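Local coordinates for protein methyltransferase (Streptococcus mutans, PDB 2B78) that probably uses S-adenosyl-L-methionine to methylate RNA, at residues A[312-317]-A[347-352]; A[285-290]-A[320-325]; A[358-363]-A[380-385]. All blocks are in the same frame, centred on the assembly; numbering follows the deposited sequence.

Interaction 1: residues A[312-317]-A[347-352]; sequences KLIRQG and KGFGKQ
Arg315 and Gly348 bring two helices together closely, their CA atoms 4.3 Å apart, in a helix-helix contact on one side of the Rossmann-like sheet of a methyltransferase domain. The principle at work is that a glycine in an interface removes the bulk that would hold two backbones apart. Gly348 presents only main chain, and its carbonyl oxygen meets Arg315 CA at 3.5 Å in a CA-H...O contact. Arg315 continues past the glycine. CG stands anti to the backbone N (chi1 -178°), and a bend at chi3 (-61°) turns NE aside from the line of the aliphatic chain. The guanidinium then lays one face over Gly348 CA, which sits 4.0 Å above the plane and is displaced toward the rim. Its NH2 lies 3.3 Å from Lys347 O, near the C-terminal end of helix 338-349, where the carbonyl dipoles would probably favour a positive group; Lys347 NZ, 6.1 Å from Arg315 NH2, carries the same charge and may weaken this slightly.

On the buried flank, Ile314 and Phe349 cross obliquely. Ile314 CB rests 4.1 Å from Gly348 CA. Further out, Phe349 is stacked on His354 and touches Leu318 and Val385, while Ile314 also packs on Ile291 of the central sheet. The helix gives way to a type II' turn from Phe349 to Gln352, in which Gly350 adopts positive phi. The apolar contact itself is made by the gamma methyl of Ile314, CG2, which comes to 3.7 Å from Phe349 CD2 and 3.9 Å from Phe349 CE2.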
loop_
_atom_site.group_PDB
_atom_site.type_symbol
_atom_site.label_atom_id
_atom_site.label_comp_id
_atom_site.label_asym_id
_atom_site.label_seq_id
_atom_site.Cartn_x
_atom_site.Cartn_y
_atom_site.Cartn_z
ATOM N N LYS A 312 -18.076 -12.650 0.681
ATOM C CA LYS A 312 -18.952 -12.593 1.846
ATOM C C LYS A 312 -19.144 -11.159 2.326
ATOM O O LYS A 312 -20.219 -10.798 2.814
ATOM C CB LYS A 312 -18.368 -13.436 2.975
ATOM C CG LYS A 312 -18.345 -14.925 2.674
ATOM C CD LYS A 312 -17.692 -15.690 3.815
ATOM C CE LYS A 312 -18.477 -15.520 5.101
ATOM N NZ LYS A 312 -17.932 -16.389 6.180
ATOM N N LEU A 313 -18.100 -10.340 2.194
ATOM C CA LEU A 313 -18.188 -8.946 2.620
ATOM C C LEU A 313 -19.160 -8.207 1.705
ATOM O O LEU A 313 -19.968 -7.399 2.157
ATOM C CB LEU A 313 -16.812 -8.278 2.557
ATOM C CG LEU A 313 -15.726 -8.970 3.377
ATOM C CD1 LEU A 313 -14.400 -8.233 3.182
ATOM C CD2 LEU A 313 -16.122 -9.005 4.850
ATOM N N ILE A 314 -19.075 -8.494 0.412
ATOM C CA ILE A 314 -19.952 -7.875 -0.568
ATOM C C ILE A 314 -21.399 -8.320 -0.371
ATOM O O ILE A 314 -22.316 -7.495 -0.383
ATOM C CB ILE A 314 -19.505 -8.238 -2.003
ATOM C CG1 ILE A 314 -18.154 -7.580 -2.309
ATOM C CG2 ILE A 314 -20.558 -7.793 -3.011
ATOM C CD1 ILE A 314 -18.216 -6.054 -2.432
ATOM N N ARG A 315 -21.597 -9.621 -0.177
ATOM C CA ARG A 315 -22.934 -10.183 0.013
ATOM C C ARG A 315 -23.621 -9.586 1.229
ATOM O O ARG A 315 -24.746 -9.088 1.140
ATOM C CB ARG A 315 -22.864 -11.705 0.166
ATOM C CG ARG A 315 -24.239 -12.394 0.312
ATOM C CD ARG A 315 -24.130 -13.919 0.371
ATOM N NE ARG A 315 -23.528 -14.477 -0.839
ATOM C CZ ARG A 315 -22.252 -14.834 -0.953
ATOM N NH1 ARG A 315 -21.417 -14.702 0.078
ATOM N NH2 ARG A 315 -21.806 -15.313 -2.107
ATOM N N GLN A 316 -22.947 -9.642 2.369
ATOM C CA GLN A 316 -23.524 -9.112 3.589
ATOM C C GLN A 316 -23.627 -7.589 3.586
ATOM O O GLN A 316 -24.553 -7.025 4.169
ATOM C CB GLN A 316 -22.735 -9.640 4.785
ATOM C CG GLN A 316 -22.922 -11.154 4.942
ATOM C CD GLN A 316 -22.389 -11.693 6.254
ATOM O OE1 GLN A 316 -22.539 -11.062 7.302
ATOM N NE2 GLN A 316 -21.781 -12.877 6.206
ATOM N N GLY A 317 -22.696 -6.924 2.911
ATOM C CA GLY A 317 -22.758 -5.477 2.824
ATOM C C GLY A 317 -23.994 -5.050 2.050
ATOM O O GLY A 317 -24.673 -4.083 2.411
ATOM N N LYS A 347 -19.300 -12.662 -7.271
ATOM C CA LYS A 347 -19.794 -13.792 -6.493
ATOM C C LYS A 347 -20.694 -13.297 -5.360
ATOM O O LYS A 347 -21.737 -13.884 -5.087
ATOM C CB LYS A 347 -18.617 -14.597 -5.925
ATOM C CG LYS A 347 -19.010 -15.930 -5.308
ATOM C CD LYS A 347 -17.796 -16.712 -4.827
ATOM C CE LYS A 347 -18.211 -17.977 -4.066
ATOM N NZ LYS A 347 -17.035 -18.796 -3.633
ATOM N N GLY A 348 -20.290 -12.209 -4.710
ATOM C CA GLY A 348 -21.093 -11.661 -3.628
ATOM C C GLY A 348 -22.401 -11.034 -4.088
ATOM O O GLY A 348 -23.408 -11.083 -3.374
ATOM N N PHE A 349 -22.394 -10.425 -5.273
ATOM C CA PHE A 349 -23.590 -9.787 -5.813
ATOM C C PHE A 349 -24.648 -10.776 -6.270
ATOM O O PHE A 349 -25.836 -10.450 -6.285
ATOM C CB PHE A 349 -23.234 -8.887 -7.000
ATOM C CG PHE A 349 -23.008 -7.456 -6.629
ATOM C CD1 PHE A 349 -24.079 -6.593 -6.462
ATOM C CD2 PHE A 349 -21.720 -6.974 -6.431
ATOM C CE1 PHE A 349 -23.876 -5.272 -6.105
ATOM C CE2 PHE A 349 -21.507 -5.645 -6.071
ATOM C CZ PHE A 349 -22.587 -4.796 -5.908
ATOM N N GLY A 350 -24.226 -11.980 -6.645
ATOM C CA GLY A 350 -25.194 -12.949 -7.125
ATOM C C GLY A 350 -25.844 -12.344 -8.355
ATOM O O GLY A 350 -25.148 -11.782 -9.203
ATOM N N LYS A 351 -27.163 -12.431 -8.468
ATOM C CA LYS A 351 -27.815 -11.859 -9.637
ATOM C C LYS A 351 -28.360 -10.456 -9.408
ATOM O O LYS A 351 -29.070 -9.917 -10.253
ATOM C CB LYS A 351 -28.919 -12.795 -10.158
ATOM C CG LYS A 351 -29.817 -13.427 -9.098
ATOM C CD LYS A 351 -30.783 -14.418 -9.753
ATOM C CE LYS A 351 -31.687 -15.097 -8.732
ATOM N NZ LYS A 351 -32.655 -16.045 -9.363
ATOM N N GLN A 352 -28.024 -9.854 -8.270
ATOM C CA GLN A 352 -28.491 -8.495 -8.002
ATOM C C GLN A 352 -27.793 -7.577 -9.003
ATOM O O GLN A 352 -26.579 -7.666 -9.192
ATOM C CB GLN A 352 -28.158 -8.084 -6.565
ATOM C CG GLN A 352 -28.428 -6.614 -6.258
ATOM C CD GLN A 352 -28.347 -6.300 -4.775
ATOM O OE1 GLN A 352 -27.615 -6.953 -4.027
ATOM N NE2 GLN A 352 -29.094 -5.285 -4.344
#

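Interaction 2: residues A[285-290]-A[320-325]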
loop_
_atom_site.group_PDB
_atom_site.type_symbol
_atom_site.label_atom_id
_atom_site.label_comp_id
_atom_site.label_asym_id
_atom_site.label_seq_id
_atom_site.Cartn_x
_atom_site.Cartn_y
_atom_site.Cartn_z
ATOM N N THR A 285 -28.971 0.680 7.868
ATOM C CA THR A 285 -28.589 0.726 6.455
ATOM C C THR A 285 -27.786 1.979 6.157
ATOM O O THR A 285 -27.971 3.028 6.784
ATOM C CB THR A 285 -29.812 0.681 5.502
ATOM O OG1 THR A 285 -30.730 1.723 5.837
ATOM C CG2 THR A 285 -30.508 -0.673 5.599
ATOM N N TYR A 286 -26.897 1.870 5.181
ATOM C CA TYR A 286 -26.030 2.974 4.811
ATOM C C TYR A 286 -26.051 3.218 3.301
ATOM O O TYR A 286 -26.227 2.279 2.519
ATOM C CB TYR A 286 -24.612 2.641 5.254
ATOM C CG TYR A 286 -24.460 2.461 6.745
ATOM C CD1 TYR A 286 -24.069 3.522 7.549
ATOM C CD2 TYR A 286 -24.710 1.223 7.353
ATOM C CE1 TYR A 286 -23.919 3.369 8.924
ATOM C CE2 TYR A 286 -24.566 1.060 8.733
ATOM C CZ TYR A 286 -24.171 2.138 9.507
ATOM O OH TYR A 286 -24.012 2.000 10.865
ATOM N N ASP A 287 -25.863 4.477 2.904
ATOM C CA ASP A 287 -25.852 4.861 1.493
ATOM C C ASP A 287 -24.583 4.416 0.783
ATOM O O ASP A 287 -24.594 4.109 -0.414
ATOM C CB ASP A 287 -25.968 6.384 1.350
ATOM C CG ASP A 287 -27.263 6.922 1.912
ATOM O OD1 ASP A 287 -28.301 6.258 1.723
ATOM O OD2 ASP A 287 -27.244 8.008 2.528
ATOM N N ILE A 288 -23.487 4.402 1.532
ATOM C CA ILE A 288 -22.187 4.041 1.001
ATOM C C ILE A 288 -21.463 3.137 1.990
ATOM O O ILE A 288 -21.386 3.456 3.172
ATOM C CB ILE A 288 -21.341 5.317 0.779
ATOM C CG1 ILE A 288 -22.077 6.266 -0.171
ATOM C CG2 ILE A 288 -19.962 4.958 0.230
ATOM C CD1 ILE A 288 -21.414 7.643 -0.298
ATOM N N ILE A 289 -20.943 2.012 1.505
ATOM C CA ILE A 289 -20.205 1.079 2.350
ATOM C C ILE A 289 -18.805 0.901 1.782
ATOM O O ILE A 289 -18.629 0.542 0.616
ATOM C CB ILE A 289 -20.905 -0.302 2.435
ATOM C CG1 ILE A 289 -22.283 -0.148 3.093
ATOM C CG2 ILE A 289 -20.060 -1.266 3.263
ATOM C CD1 ILE A 289 -23.076 -1.437 3.151
ATOM N N ILE A 290 -17.805 1.195 2.605
ATOM C CA ILE A 290 -16.424 1.058 2.178
ATOM C C ILE A 290 -15.909 -0.215 2.815
ATOM O O ILE A 290 -16.091 -0.428 4.010
ATOM C CB ILE A 290 -15.582 2.255 2.647
ATOM C CG1 ILE A 290 -16.150 3.543 2.036
ATOM C CG2 ILE A 290 -14.119 2.037 2.269
ATOM C CD1 ILE A 290 -15.492 4.825 2.521
ATOM N N ILE A 320 -27.251 -4.525 3.939
ATOM C CA ILE A 320 -27.461 -3.318 4.731
ATOM C C ILE A 320 -27.140 -2.046 3.938
ATOM O O ILE A 320 -26.860 -0.998 4.517
ATOM C CB ILE A 320 -26.627 -3.339 6.040
ATOM C CG1 ILE A 320 -25.135 -3.494 5.726
ATOM C CG2 ILE A 320 -27.102 -4.482 6.940
ATOM C CD1 ILE A 320 -24.226 -3.408 6.961
ATOM N N LEU A 321 -27.206 -2.132 2.610
ATOM C CA LEU A 321 -26.934 -0.981 1.745
ATOM C C LEU A 321 -28.236 -0.352 1.253
ATOM O O LEU A 321 -29.129 -1.052 0.772
ATOM C CB LEU A 321 -26.107 -1.418 0.532
ATOM C CG LEU A 321 -25.577 -0.312 -0.374
ATOM C CD1 LEU A 321 -24.408 0.377 0.322
ATOM C CD2 LEU A 321 -25.120 -0.917 -1.703
ATOM N N SER A 322 -28.337 0.969 1.357
ATOM C CA SER A 322 -29.538 1.685 0.928
ATOM C C SER A 322 -29.830 1.501 -0.554
ATOM O O SER A 322 -28.973 1.064 -1.325
ATOM C CB SER A 322 -29.388 3.182 1.199
ATOM O OG SER A 322 -29.078 3.432 2.555
ATOM N N GLU A 323 -31.049 1.846 -0.947
ATOM C CA GLU A 323 -31.441 1.765 -2.346
ATOM C C GLU A 323 -30.552 2.780 -3.072
ATOM O O GLU A 323 -30.260 3.844 -2.532
ATOM C CB GLU A 323 -32.921 2.137 -2.485
ATOM C CG GLU A 323 -33.469 2.049 -3.892
ATOM C CD GLU A 323 -34.974 2.289 -3.946
ATOM O OE1 GLU A 323 -35.501 2.493 -5.061
ATOM O OE2 GLU A 323 -35.628 2.270 -2.879
ATOM N N ASN A 324 -30.096 2.433 -4.272
ATOM C CA ASN A 324 -29.233 3.315 -5.059
ATOM C C ASN A 324 -27.917 3.640 -4.350
ATOM O O ASN A 324 -27.296 4.673 -4.616
ATOM C CB ASN A 324 -29.960 4.622 -5.393
ATOM C CG ASN A 324 -31.139 4.412 -6.319
ATOM O OD1 ASN A 324 -31.028 3.716 -7.331
ATOM N ND2 ASN A 324 -32.270 5.018 -5.987
ATOM N N GLY A 325 -27.488 2.750 -3.461
ATOM C CA GLY A 325 -26.254 2.973 -2.727
ATOM C C GLY A 325 -24.991 2.617 -3.491
ATOM O O GLY A 325 -25.042 2.120 -4.620
HETATM O O HOH W 1 -25.384 6.241 -2.161
#
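Leu321 reaches across to Tyr286 and Ile289, and its side chain is a good example of a residue that joins a backbone pairing to an apolar core. Leu321 CB lies 4.0 Å from Ile289 CD1. With CG anti to the backbone N (chi1 -172°), Leu321 CG itself comes within 3.9 Å of Tyr286 O. Leu321 CD1 approaches Tyr286 O to 3.4 Å and also presses on Ile289 CG1 at 3.5 Å. The other tip, CD2, turns to Val385 at the C-terminus.

The backbones around Leu321 pair as parallel strands. Tyr286 N donates to Ile320 O at 2.9 Å, and one step on Ser322 N donates to Tyr286 O at 2.7 Å. This second bond is nearly straight (175° at the hydrogen), although the donor stands 42° above the carbonyl plane. Ser322 OG has two oxygens within reach, Asp287 OD1 at 3.0 Å and Tyr286 O at 3.1 Å, and its single proton is not settled between them. Asp287 has a second partner, since OD2 accepts a bond from Thr215 N.

A type II turn from Ser322 to Gly325 then swings the chain from this short pairing into strand 325-331, and a water bridges Asp287 O and, weakly, Asn324 O. These segments lie where the two parallel strands of a beta-alpha-beta unit begin: strand 286-291 leads through helix 306-319 to its parallel neighbour 325-331, with strand 215-219 on the other side of 286-291, while Ile320 packs on Phe276 and Ala279 of helix 272-281.

Interaction 3: residues A[358-363]-A[380-385]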
loop_
_atom_site.group_PDB
_atom_site.type_symbol
_atom_site.label_atom_id
_atom_site.label_comp_id
_atom_site.label_asym_id
_atom_site.label_seq_id
_atom_site.Cartn_x
_atom_site.Cartn_y
_atom_site.Cartn_z
ATOM N N ASP A 358 -16.031 2.701 -11.463
ATOM C CA ASP A 358 -14.613 2.994 -11.582
ATOM C C ASP A 358 -13.681 1.981 -10.922
ATOM O O ASP A 358 -14.103 1.182 -10.101
ATOM C CB ASP A 358 -14.365 4.367 -10.964
ATOM C CG ASP A 358 -12.924 4.803 -11.074
ATOM O OD1 ASP A 358 -12.475 5.059 -12.208
ATOM O OD2 ASP A 358 -12.247 4.882 -10.030
ATOM N N LEU A 359 -12.412 2.018 -11.319
ATOM C CA LEU A 359 -11.364 1.173 -10.749
ATOM C C LEU A 359 -10.163 2.091 -10.580
ATOM O O LEU A 359 -9.721 2.727 -11.534
ATOM C CB LEU A 359 -10.981 0.007 -11.675
ATOM C CG LEU A 359 -9.668 -0.732 -11.354
ATOM C CD1 LEU A 359 -9.709 -1.333 -9.948
ATOM C CD2 LEU A 359 -9.434 -1.832 -12.375
ATOM N N GLN A 360 -9.658 2.193 -9.357
ATOM C CA GLN A 360 -8.492 3.030 -9.094
ATOM C C GLN A 360 -7.421 2.101 -8.558
ATOM O O GLN A 360 -7.717 1.133 -7.856
ATOM C CB GLN A 360 -8.812 4.103 -8.042
ATOM C CG GLN A 360 -9.967 5.028 -8.402
ATOM C CD GLN A 360 -10.379 5.934 -7.250
ATOM O OE1 GLN A 360 -9.674 6.883 -6.901
ATOM N NE2 GLN A 360 -11.528 5.639 -6.649
ATOM N N GLN A 361 -6.173 2.375 -8.899
ATOM C CA GLN A 361 -5.085 1.551 -8.404
ATOM C C GLN A 361 -3.999 2.462 -7.850
ATOM O O GLN A 361 -4.286 3.605 -7.489
ATOM C CB GLN A 361 -4.564 0.626 -9.510
ATOM C CG GLN A 361 -5.660 -0.320 -10.035
ATOM C CD GLN A 361 -5.124 -1.557 -10.730
ATOM O OE1 GLN A 361 -4.584 -2.468 -10.090
ATOM N NE2 GLN A 361 -5.270 -1.601 -12.047
ATOM N N LEU A 362 -2.768 1.978 -7.777
ATOM C CA LEU A 362 -1.698 2.781 -7.191
ATOM C C LEU A 362 -1.465 4.138 -7.827
ATOM O O LEU A 362 -1.489 4.288 -9.054
ATOM C CB LEU A 362 -0.378 2.000 -7.186
ATOM C CG LEU A 362 -0.308 0.748 -6.301
ATOM C CD1 LEU A 362 1.039 0.103 -6.497
ATOM C CD2 LEU A 362 -0.532 1.099 -4.822
ATOM N N PRO A 363 -1.255 5.160 -6.984
ATOM C CA PRO A 363 -1.000 6.529 -7.437
ATOM C C PRO A 363 0.461 6.603 -7.901
ATOM O O PRO A 363 1.281 5.759 -7.520
ATOM C CB PRO A 363 -1.318 7.360 -6.194
ATOM C CG PRO A 363 -0.921 6.446 -5.083
ATOM C CD PRO A 363 -1.496 5.125 -5.529
ATOM N N VAL A 380 -9.235 -0.780 -6.255
ATOM C CA VAL A 380 -10.404 -0.209 -5.602
ATOM C C VAL A 380 -11.502 -0.036 -6.629
ATOM O O VAL A 380 -11.345 0.709 -7.605
ATOM C CB VAL A 380 -10.086 1.157 -4.949
ATOM C CG1 VAL A 380 -11.286 1.645 -4.146
ATOM C CG2 VAL A 380 -8.863 1.024 -4.041
ATOM N N PHE A 381 -12.606 -0.745 -6.410
ATOM C CA PHE A 381 -13.753 -0.692 -7.304
ATOM C C PHE A 381 -14.889 0.102 -6.689
ATOM O O PHE A 381 -15.266 -0.134 -5.541
ATOM C CB PHE A 381 -14.262 -2.105 -7.596
ATOM C CG PHE A 381 -13.529 -2.806 -8.700
ATOM C CD1 PHE A 381 -13.589 -2.324 -10.003
ATOM C CD2 PHE A 381 -12.811 -3.969 -8.442
ATOM C CE1 PHE A 381 -12.945 -2.998 -11.045
ATOM C CE2 PHE A 381 -12.161 -4.655 -9.473
ATOM C CZ PHE A 381 -12.232 -4.165 -10.782
ATOM N N THR A 382 -15.424 1.053 -7.447
ATOM C CA THR A 382 -16.554 1.848 -6.987
ATOM C C THR A 382 -17.728 1.286 -7.782
ATOM O O THR A 382 -17.736 1.352 -9.012
ATOM C CB THR A 382 -16.358 3.350 -7.297
ATOM O OG1 THR A 382 -15.239 3.850 -6.548
ATOM C CG2 THR A 382 -17.603 4.140 -6.909
ATOM N N ILE A 383 -18.704 0.723 -7.071
ATOM C CA ILE A 383 -19.864 0.085 -7.691
ATOM C C ILE A 383 -21.206 0.647 -7.237
ATOM O O ILE A 383 -21.436 0.821 -6.037
ATOM C CB ILE A 383 -19.869 -1.421 -7.367
ATOM C CG1 ILE A 383 -18.522 -2.033 -7.750
ATOM C CG2 ILE A 383 -21.025 -2.106 -8.077
ATOM C CD1 ILE A 383 -18.274 -3.397 -7.151
ATOM N N LYS A 384 -22.091 0.918 -8.194
ATOM C CA LYS A 384 -23.420 1.437 -7.873
ATOM C C LYS A 384 -24.491 0.357 -8.006
ATOM O O LYS A 384 -24.436 -0.478 -8.909
ATOM C CB LYS A 384 -23.795 2.596 -8.789
ATOM C CG LYS A 384 -25.163 3.163 -8.451
ATOM C CD LYS A 384 -25.531 4.351 -9.294
ATOM C CE LYS A 384 -26.859 4.922 -8.825
ATOM N NZ LYS A 384 -26.798 5.309 -7.385
ATOM N N VAL A 385 -25.475 0.386 -7.116
ATOM C CA VAL A 385 -26.565 -0.588 -7.153
ATOM C C VAL A 385 -27.891 0.102 -7.473
ATOM O O VAL A 385 -28.811 -0.574 -7.977
ATOM C CB VAL A 385 -26.710 -1.334 -5.811
ATOM C CG1 VAL A 385 -25.344 -1.784 -5.327
ATOM C CG2 VAL A 385 -27.395 -0.438 -4.784
ATOM O OXT VAL A 385 -28.008 1.311 -7.197
HETATM O O HOH W 2 -12.809 3.168 -7.789
#
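Leu359 and Phe381 form the tight side of this strand pair. Leu359 CD1 stands over the centre of the Phe381 ring, 3.8 Å from the centroid and 12° off the normal, a CH-pi contact, while Leu359 CB meets the ring at CE1, 3.6 Å away. Tyr356 meets the same phenyl group edge-to-face, and Ile345 of helix 338-349 packs against it as well.

The backbones are antiparallel. Asp358 and Thr382 make one hydrogen-bonded pair and Gln360 and Val380 the next, the shortest of the four bonds being Gln360 N to Val380 O at 2.8 Å. Strand 379-384, inserted antiparallel between 325-331 and the edge strand 355-360, illustrates the reversed strand that distinguishes class I methyltransferases from the classical Rossmann fold.

On the opposite face, which bears Asp358, Gln360, Val380 and Thr382, polar groups stand apart and a water mediates. Gln360 NE2 and Thr382 OG1 are 4.1 Å from each other, yet both donate to this water, which in turn donates to Val380 O at 2.9 Å. A further leg, to Asp358 OD2, is doubtful because that oxygen is modelled too close to Gln360 CG.

All three contacts belong to one layered domain, interaction 1 joining two helices and interactions 2 and 3 reaching the sheet beneath them. Helix 306-319 of interaction 1 is flanked in the chain by the two segments of interaction 2, and the contacts meet where Gly317 O lies 3.2 Å from Ile289 CD1. Phe349 packs by CZ on Ile383 CG2 of segment 380-385 at 3.8 Å. Interactions 2 and 3 are joined by a probable 3.1 Å hydrogen bond between Val385 N and Gly325 O. Val272 of the S-adenosyl-L-homocysteine site, unoccupied in this chain, has its side chain about 8 Å from that of Ile289 and about 11 Å from that of Ile314; interaction 3 lies away.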